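Local coordinates for protein dihydrodipicolinate synthase (Bacteroides thetaiotaomicron, PDB 4XKY) that probably works as a Schiff-base-forming aldolase of the DapA family, whether as dihydrodipicolinate synthase or as N-acetylneuraminate lyase, at residues T170-F173 / Q174-Y178; Y178-K181 / D182-D185. All coordinates share one frame; numbering follows the deposited sequence.

In the fold
Both contacts belong to one helix, 170-180, of the (beta/alpha)8 TIM barrel, and follow each other along the chain. Contact 1 covers most of this helix, from its first residue to Tyr178, and contact 2 is the turn by which the chain leaves it. Their centres are about 11 Å apart on the same side of the chain's centre, and they share Tyr178. Together they trace the helix and exit turn of the beta-alpha-beta unit of strand 160-165, helix 170-180 and strand 187-190. Contact 1 starts near the strand that carries Lys164, the predicted Schiff-base lysine, whereas contact 2 lies away from the predicted active-site residues, so the helix runs from near the active site to the surface.

Contact 1 of 2, residues T170-F173 / Q174-Y178; sequences TVYF and QSVMY
Met177 N donates to Phe173 O at 2.9 Å and almost straight (175° at the hydrogen), while Ser175 N and Gln174 N each make 3.0 Å bonds, to Val171 O and Thr170 O respectively. Val176 N reaches Tyr172 O at 3.2 Å and also makes a weak bond to Phe173 O. The four main bonds, i+4 to i, are those of an alpha helix; the weak one is i+3 to i. Side chains pair four apart. Val176 CG2 rests over one face of the Tyr172 ring, 4.1 Å from the centroid, 20° off the normal and shifted toward the hydroxyl end, a CH-pi contact. One residue on, the Phe173 ring, with CG trans to the backbone N (chi1 -169°), meets the twice-bent chain of Met177: CE2 is 3.6 Å from Met177 CG, and SD approaches the ring obliquely in a Met-aromatic contact, 4.7 Å from its centroid. A serine in place of Phe173 would probably leave Met177 without its aromatic partner and open a gap toward the barrel. Phe173, Val176 and Met177 all pack on Met188 of strand 187-190, while Tyr172 reaches helix 148-154 and bonds through OH to Phe146 O.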
ATOM      1  N   THR A 170     -13.905 -12.086  -1.475  1.00 38.17           N
ATOM      2  CA  THR A 170     -15.197 -12.703  -1.208  1.00 39.84           C
ATOM      3  C   THR A 170     -15.528 -12.881   0.262  1.00 38.46           C
ATOM      4  O   THR A 170     -16.678 -13.121   0.595  1.00 40.30           O
ATOM      5  CB  THR A 170     -15.368 -14.049  -1.954  1.00 42.48           C
ATOM      6  OG1 THR A 170     -14.097 -14.696  -2.051  1.00 47.43           O
ATOM      7  CG2 THR A 170     -15.913 -13.798  -3.347  1.00 43.04           C
ATOM      8  N   VAL A 171     -14.544 -12.744   1.139  1.00 37.45           N
ATOM      9  CA  VAL A 171     -14.824 -12.634   2.566  1.00 38.19           C
ATOM     10  C   VAL A 171     -15.635 -11.360   2.776  1.00 37.96           C
ATOM     11  O   VAL A 171     -16.680 -11.355   3.429  1.00 36.43           O
ATOM     12  CB  VAL A 171     -13.531 -12.525   3.394  1.00 38.58           C
ATOM     13  CG1 VAL A 171     -13.829 -12.139   4.845  1.00 38.83           C
ATOM     14  CG2 VAL A 171     -12.778 -13.841   3.338  1.00 40.00           C
ATOM     15  N   TYR A 172     -15.121 -10.273   2.211  1.00 38.33           N
ATOM     16  CA  TYR A 172     -15.787  -8.967   2.290  1.00 37.72           C
ATOM     17  C   TYR A 172     -17.167  -9.033   1.641  1.00 35.46           C
ATOM     18  O   TYR A 172     -18.143  -8.591   2.230  1.00 35.79           O
ATOM     19  CB  TYR A 172     -14.939  -7.867   1.650  1.00 37.49           C
ATOM     20  CG  TYR A 172     -15.695  -6.575   1.433  1.00 38.17           C
ATOM     21  CD1 TYR A 172     -15.912  -5.700   2.489  1.00 38.50           C
ATOM     22  CD2 TYR A 172     -16.214  -6.242   0.178  1.00 37.03           C
ATOM     23  CE1 TYR A 172     -16.603  -4.519   2.309  1.00 39.34           C
ATOM     24  CE2 TYR A 172     -16.901  -5.041  -0.015  1.00 39.08           C
ATOM     25  CZ  TYR A 172     -17.097  -4.191   1.055  1.00 39.66           C
ATOM     26  OH  TYR A 172     -17.796  -3.008   0.895  1.00 43.29           O
ATOM     27  N   PHE A 173     -17.268  -9.628   0.462  1.00 35.09           N
ATOM     28  CA  PHE A 173     -18.569  -9.698  -0.205  1.00 34.46           C
ATOM     29  C   PHE A 173     -19.620 -10.462   0.613  1.00 35.47           C
ATOM     30  O   PHE A 173     -20.774 -10.055   0.657  1.00 35.82           O
ATOM     31  CB  PHE A 173     -18.474 -10.319  -1.593  1.00 33.85           C
ATOM     32  CG  PHE A 173     -19.742 -10.170  -2.399  1.00 33.57           C
ATOM     33  CD1 PHE A 173     -20.020  -8.986  -3.073  1.00 33.43           C
ATOM     34  CD2 PHE A 173     -20.683 -11.191  -2.443  1.00 33.97           C
ATOM     35  CE1 PHE A 173     -21.191  -8.845  -3.822  1.00 34.85           C
ATOM     36  CE2 PHE A 173     -21.855 -11.054  -3.173  1.00 33.80           C
ATOM     37  CZ  PHE A 173     -22.118  -9.873  -3.859  1.00 33.78           C
ATOM     38  N   GLN A 174     -19.223 -11.581   1.213  1.00 36.56           N
ATOM     39  CA  GLN A 174     -20.106 -12.398   2.050  1.00 37.53           C
ATOM     40  C   GLN A 174     -20.500 -11.620   3.318  1.00 37.92           C
ATOM     41  O   GLN A 174     -21.638 -11.734   3.780  1.00 36.36           O
ATOM     42  CB  GLN A 174     -19.429 -13.723   2.424  1.00 39.69           C
ATOM     43  CG  GLN A 174     -19.296 -14.720   1.282  1.00 42.23           C
ATOM     44  CD  GLN A 174     -20.654 -15.133   0.759  1.00 44.68           C
ATOM     45  OE1 GLN A 174     -21.532 -15.479   1.536  1.00 46.58           O
ATOM     46  NE2 GLN A 174     -20.839 -15.078  -0.551  1.00 47.72           N
ATOM     47  N   SER A 175     -19.576 -10.820   3.867  1.00 37.20           N
ATOM     48  CA  SER A 175     -19.924  -9.966   5.009  1.00 38.39           C
ATOM     49  C   SER A 175     -21.059  -8.991   4.666  1.00 37.44           C
ATOM     50  O   SER A 175     -21.907  -8.716   5.509  1.00 35.22           O
ATOM     51  CB  SER A 175     -18.721  -9.179   5.535  1.00 39.47           C
ATOM     52  OG  SER A 175     -17.692 -10.050   5.955  1.00 42.44           O
ATOM     53  N   VAL A 176     -21.060  -8.470   3.437  1.00 36.55           N
ATOM     54  CA  VAL A 176     -22.088  -7.512   3.007  1.00 37.89           C
ATOM     55  C   VAL A 176     -23.385  -8.274   2.700  1.00 39.31           C
ATOM     56  O   VAL A 176     -24.453  -7.820   3.110  1.00 39.14           O
ATOM     57  CB  VAL A 176     -21.638  -6.652   1.802  1.00 37.43           C
ATOM     58  CG1 VAL A 176     -22.689  -5.619   1.432  1.00 37.36           C
ATOM     59  CG2 VAL A 176     -20.331  -5.930   2.097  1.00 38.39           C
ATOM     60  N   MET A 177     -23.304  -9.423   2.010  1.00 38.32           N
ATOM     61  CA  MET A 177     -24.488 -10.304   1.876  1.00 40.70           C
ATOM     62  C   MET A 177     -25.158 -10.512   3.248  1.00 40.09           C
ATOM     63  O   MET A 177     -26.372 -10.306   3.414  1.00 39.11           O
ATOM     64  CB  MET A 177     -24.124 -11.674   1.279  1.00 42.57           C
ATOM     65  CG  MET A 177     -23.720 -11.638  -0.188  1.00 45.22           C
ATOM     66  SD  MET A 177     -25.104 -11.325  -1.316  1.00 50.19           S
ATOM     67  CE  MET A 177     -26.031 -12.848  -1.112  1.00 50.39           C
ATOM     68  N   TYR A 178     -24.359 -10.882   4.245  1.00 40.96           N
ATOM     69  CA  TYR A 178     -24.923 -11.189   5.551  1.00 42.54           C
ATOM     70  C   TYR A 178     -25.601  -9.954   6.138  1.00 43.50           C
ATOM     71  O   TYR A 178     -26.702 -10.059   6.639  1.00 43.85           O
ATOM     72  CB  TYR A 178     -23.875 -11.733   6.504  1.00 42.62           C
ATOM     73  CG  TYR A 178     -24.391 -11.962   7.908  1.00 43.68           C
ATOM     74  CD1 TYR A 178     -24.919 -13.190   8.275  1.00 45.41           C
ATOM     75  CD2 TYR A 178     -24.336 -10.962   8.872  1.00 43.86           C
ATOM     76  CE1 TYR A 178     -25.397 -13.415   9.558  1.00 45.93           C
ATOM     77  CE2 TYR A 178     -24.808 -11.185  10.160  1.00 45.14           C
ATOM     78  CZ  TYR A 178     -25.333 -12.421  10.485  1.00 45.77           C
ATOM     79  OH  TYR A 178     -25.809 -12.703  11.734  1.00 50.30           O
TER

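Contact 2 of 2, residues Y178-K181 / D182-D185; sequences YAMK and DNPD
From Met180 to Asn183 the chain makes a type I beta turn, closed by a bond from Asn183 N to Met180 O of 3.0 Å and 158° at the hydrogen, with the donor 49° above the carbonyl plane. Lys181 CG sits between its own backbone N and carbonyl carbon (chi1 69°), and its chain then runs extended before bending at the last torsion. It lies alongside Asp182, the two side chains pointing the same way, and brings NZ to 3.7 Å from Asp182 OD2, a long salt bridge that is probably weakened by solvent at this exposed site. The same lysine also serves Tyr178: its CE methylene lies 3.7 Å above the Tyr178 ring plane, toward the rim, in a cation-pi contact, while NZ turns to the Asp182 carboxylate.

Overlapping the turn, Lys181 N makes a weak bond of 3.3 Å to Tyr178 O. A water completes the exit from the helix: it donates to Ala179 O at 2.9 Å and accepts from Asp182 N at 2.6 Å. It stands in for the direct i+4 amide bond that Ala179 O would accept if the helix went on, since Asn183 N is turned to Met180 O. In the (beta/alpha)8 barrel this is an alpha-to-beta connection, joining helix 170-180 to strand 187-190 at the end of the barrel opposite the catalytic face.

Met180, buried and bent at its second and third torsions, runs beside Asn183 with CE 4.1 Å from Asn183 ND2. The Met180 side chain packs on Ile151 and Gln152 of helix 148-154 and on Phe186, while Lys181 also touches an acidic side chain of another chain of the assembly.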
ATOM      1  N   TYR A 178     -24.359 -10.882   4.245  1.00 40.96           N
ATOM      2  CA  TYR A 178     -24.923 -11.189   5.551  1.00 42.54           C
ATOM      3  C   TYR A 178     -25.601  -9.954   6.138  1.00 43.50           C
ATOM      4  O   TYR A 178     -26.702 -10.059   6.639  1.00 43.85           O
ATOM      5  CB  TYR A 178     -23.875 -11.733   6.504  1.00 42.62           C
ATOM      6  CG  TYR A 178     -24.391 -11.962   7.908  1.00 43.68           C
ATOM      7  CD1 TYR A 178     -24.919 -13.190   8.275  1.00 45.41           C
ATOM      8  CD2 TYR A 178     -24.336 -10.962   8.872  1.00 43.86           C
ATOM      9  CE1 TYR A 178     -25.397 -13.415   9.558  1.00 45.93           C
ATOM     10  CE2 TYR A 178     -24.808 -11.185  10.160  1.00 45.14           C
ATOM     11  CZ  TYR A 178     -25.333 -12.421  10.485  1.00 45.77           C
ATOM     12  OH  TYR A 178     -25.809 -12.703  11.734  1.00 50.30           O
ATOM     13  N   ALA A 179     -24.937  -8.803   6.057  1.00 43.58           N
ATOM     14  CA  ALA A 179     -25.512  -7.527   6.505  1.00 44.45           C
ATOM     15  C   ALA A 179     -26.794  -7.136   5.747  1.00 44.88           C
ATOM     16  O   ALA A 179     -27.643  -6.439   6.302  1.00 45.27           O
ATOM     17  CB  ALA A 179     -24.478  -6.405   6.400  1.00 43.78           C
ATOM     18  N   MET A 180     -26.939  -7.579   4.497  1.00 43.91           N
ATOM     19  CA  MET A 180     -28.106  -7.210   3.678  1.00 44.14           C
ATOM     20  C   MET A 180     -29.155  -8.317   3.543  1.00 45.40           C
ATOM     21  O   MET A 180     -30.094  -8.192   2.753  1.00 46.15           O
ATOM     22  CB  MET A 180     -27.641  -6.775   2.275  1.00 43.12           C
ATOM     23  CG  MET A 180     -26.703  -5.579   2.280  1.00 42.07           C
ATOM     24  SD  MET A 180     -27.424  -4.173   3.140  1.00 43.39           S
ATOM     25  CE  MET A 180     -28.827  -3.750   2.109  1.00 43.10           C
ATOM     26  N   LYS A 181     -29.013  -9.380   4.325  1.00 46.49           N
ATOM     27  CA  LYS A 181     -29.833 -10.584   4.149  1.00 48.16           C
ATOM     28  C   LYS A 181     -31.325 -10.374   4.402  1.00 49.90           C
ATOM     29  O   LYS A 181     -32.131 -11.149   3.921  1.00 49.55           O
ATOM     30  CB  LYS A 181     -29.347 -11.688   5.072  1.00 49.55           C
ATOM     31  CG  LYS A 181     -29.608 -11.395   6.546  1.00 51.05           C
ATOM     32  CD  LYS A 181     -29.048 -12.514   7.392  1.00 53.45           C
ATOM     33  CE  LYS A 181     -28.795 -12.041   8.802  1.00 55.69           C
ATOM     34  NZ  LYS A 181     -30.063 -12.137   9.558  1.00 58.76           N
ATOM     35  N   ASP A 182     -31.683  -9.349   5.172  1.00 51.55           N
ATOM     36  CA  ASP A 182     -33.096  -9.033   5.414  1.00 54.52           C
ATOM     37  C   ASP A 182     -33.679  -7.981   4.468  1.00 53.89           C
ATOM     38  O   ASP A 182     -34.778  -7.480   4.697  1.00 51.49           O
ATOM     39  CB  ASP A 182     -33.295  -8.613   6.868  1.00 55.85           C
ATOM     40  CG  ASP A 182     -33.073  -9.760   7.832  1.00 56.72           C
ATOM     41  OD1 ASP A 182     -33.388 -10.918   7.477  1.00 55.10           O
ATOM     42  OD2 ASP A 182     -32.582  -9.504   8.944  1.00 59.30           O
ATOM     43  N   ASN A 183     -32.952  -7.664   3.402  1.00 51.90           N
ATOM     44  CA  ASN A 183     -33.448  -6.764   2.378  1.00 52.42           C
ATOM     45  C   ASN A 183     -33.247  -7.415   1.016  1.00 50.94           C
ATOM     46  O   ASN A 183     -32.405  -6.978   0.228  1.00 48.41           O
ATOM     47  CB  ASN A 183     -32.726  -5.421   2.456  1.00 54.15           C
ATOM     48  CG  ASN A 183     -33.427  -4.335   1.659  1.00 56.78           C
ATOM     49  OD1 ASN A 183     -34.452  -4.570   1.001  1.00 59.29           O
ATOM     50  ND2 ASN A 183     -32.885  -3.130   1.730  1.00 57.41           N
ATOM     51  N   PRO A 184     -34.030  -8.468   0.728  1.00 51.14           N
ATOM     52  CA  PRO A 184     -33.842  -9.256  -0.499  1.00 51.13           C
ATOM     53  C   PRO A 184     -33.988  -8.462  -1.816  1.00 49.70           C
ATOM     54  O   PRO A 184     -33.452  -8.867  -2.849  1.00 49.26           O
ATOM     55  CB  PRO A 184     -34.932 -10.334  -0.388  1.00 52.89           C
ATOM     56  CG  PRO A 184     -35.991  -9.719   0.465  1.00 53.21           C
ATOM     57  CD  PRO A 184     -35.270  -8.833   1.442  1.00 53.27           C
ATOM     58  N   ASP A 185     -34.712  -7.349  -1.769  1.00 50.09           N
ATOM     59  CA  ASP A 185     -34.916  -6.486  -2.942  1.00 51.33           C
ATOM     60  C   ASP A 185     -33.685  -5.682  -3.404  1.00 47.49           C
ATOM     61  O   ASP A 185     -33.700  -5.131  -4.501  1.00 49.26           O
ATOM     62  CB  ASP A 185     -36.030  -5.474  -2.661  1.00 54.34           C
ATOM     63  CG  ASP A 185     -37.416  -6.081  -2.704  1.00 57.62           C
ATOM     64  OD1 ASP A 185     -37.576  -7.261  -3.094  1.00 59.78           O
ATOM     65  OD2 ASP A 185     -38.356  -5.340  -2.350  1.00 60.96           O
TER
HETATM   66  O   HOH W   1     -30.418  -7.267   6.154  1.00 48.60           O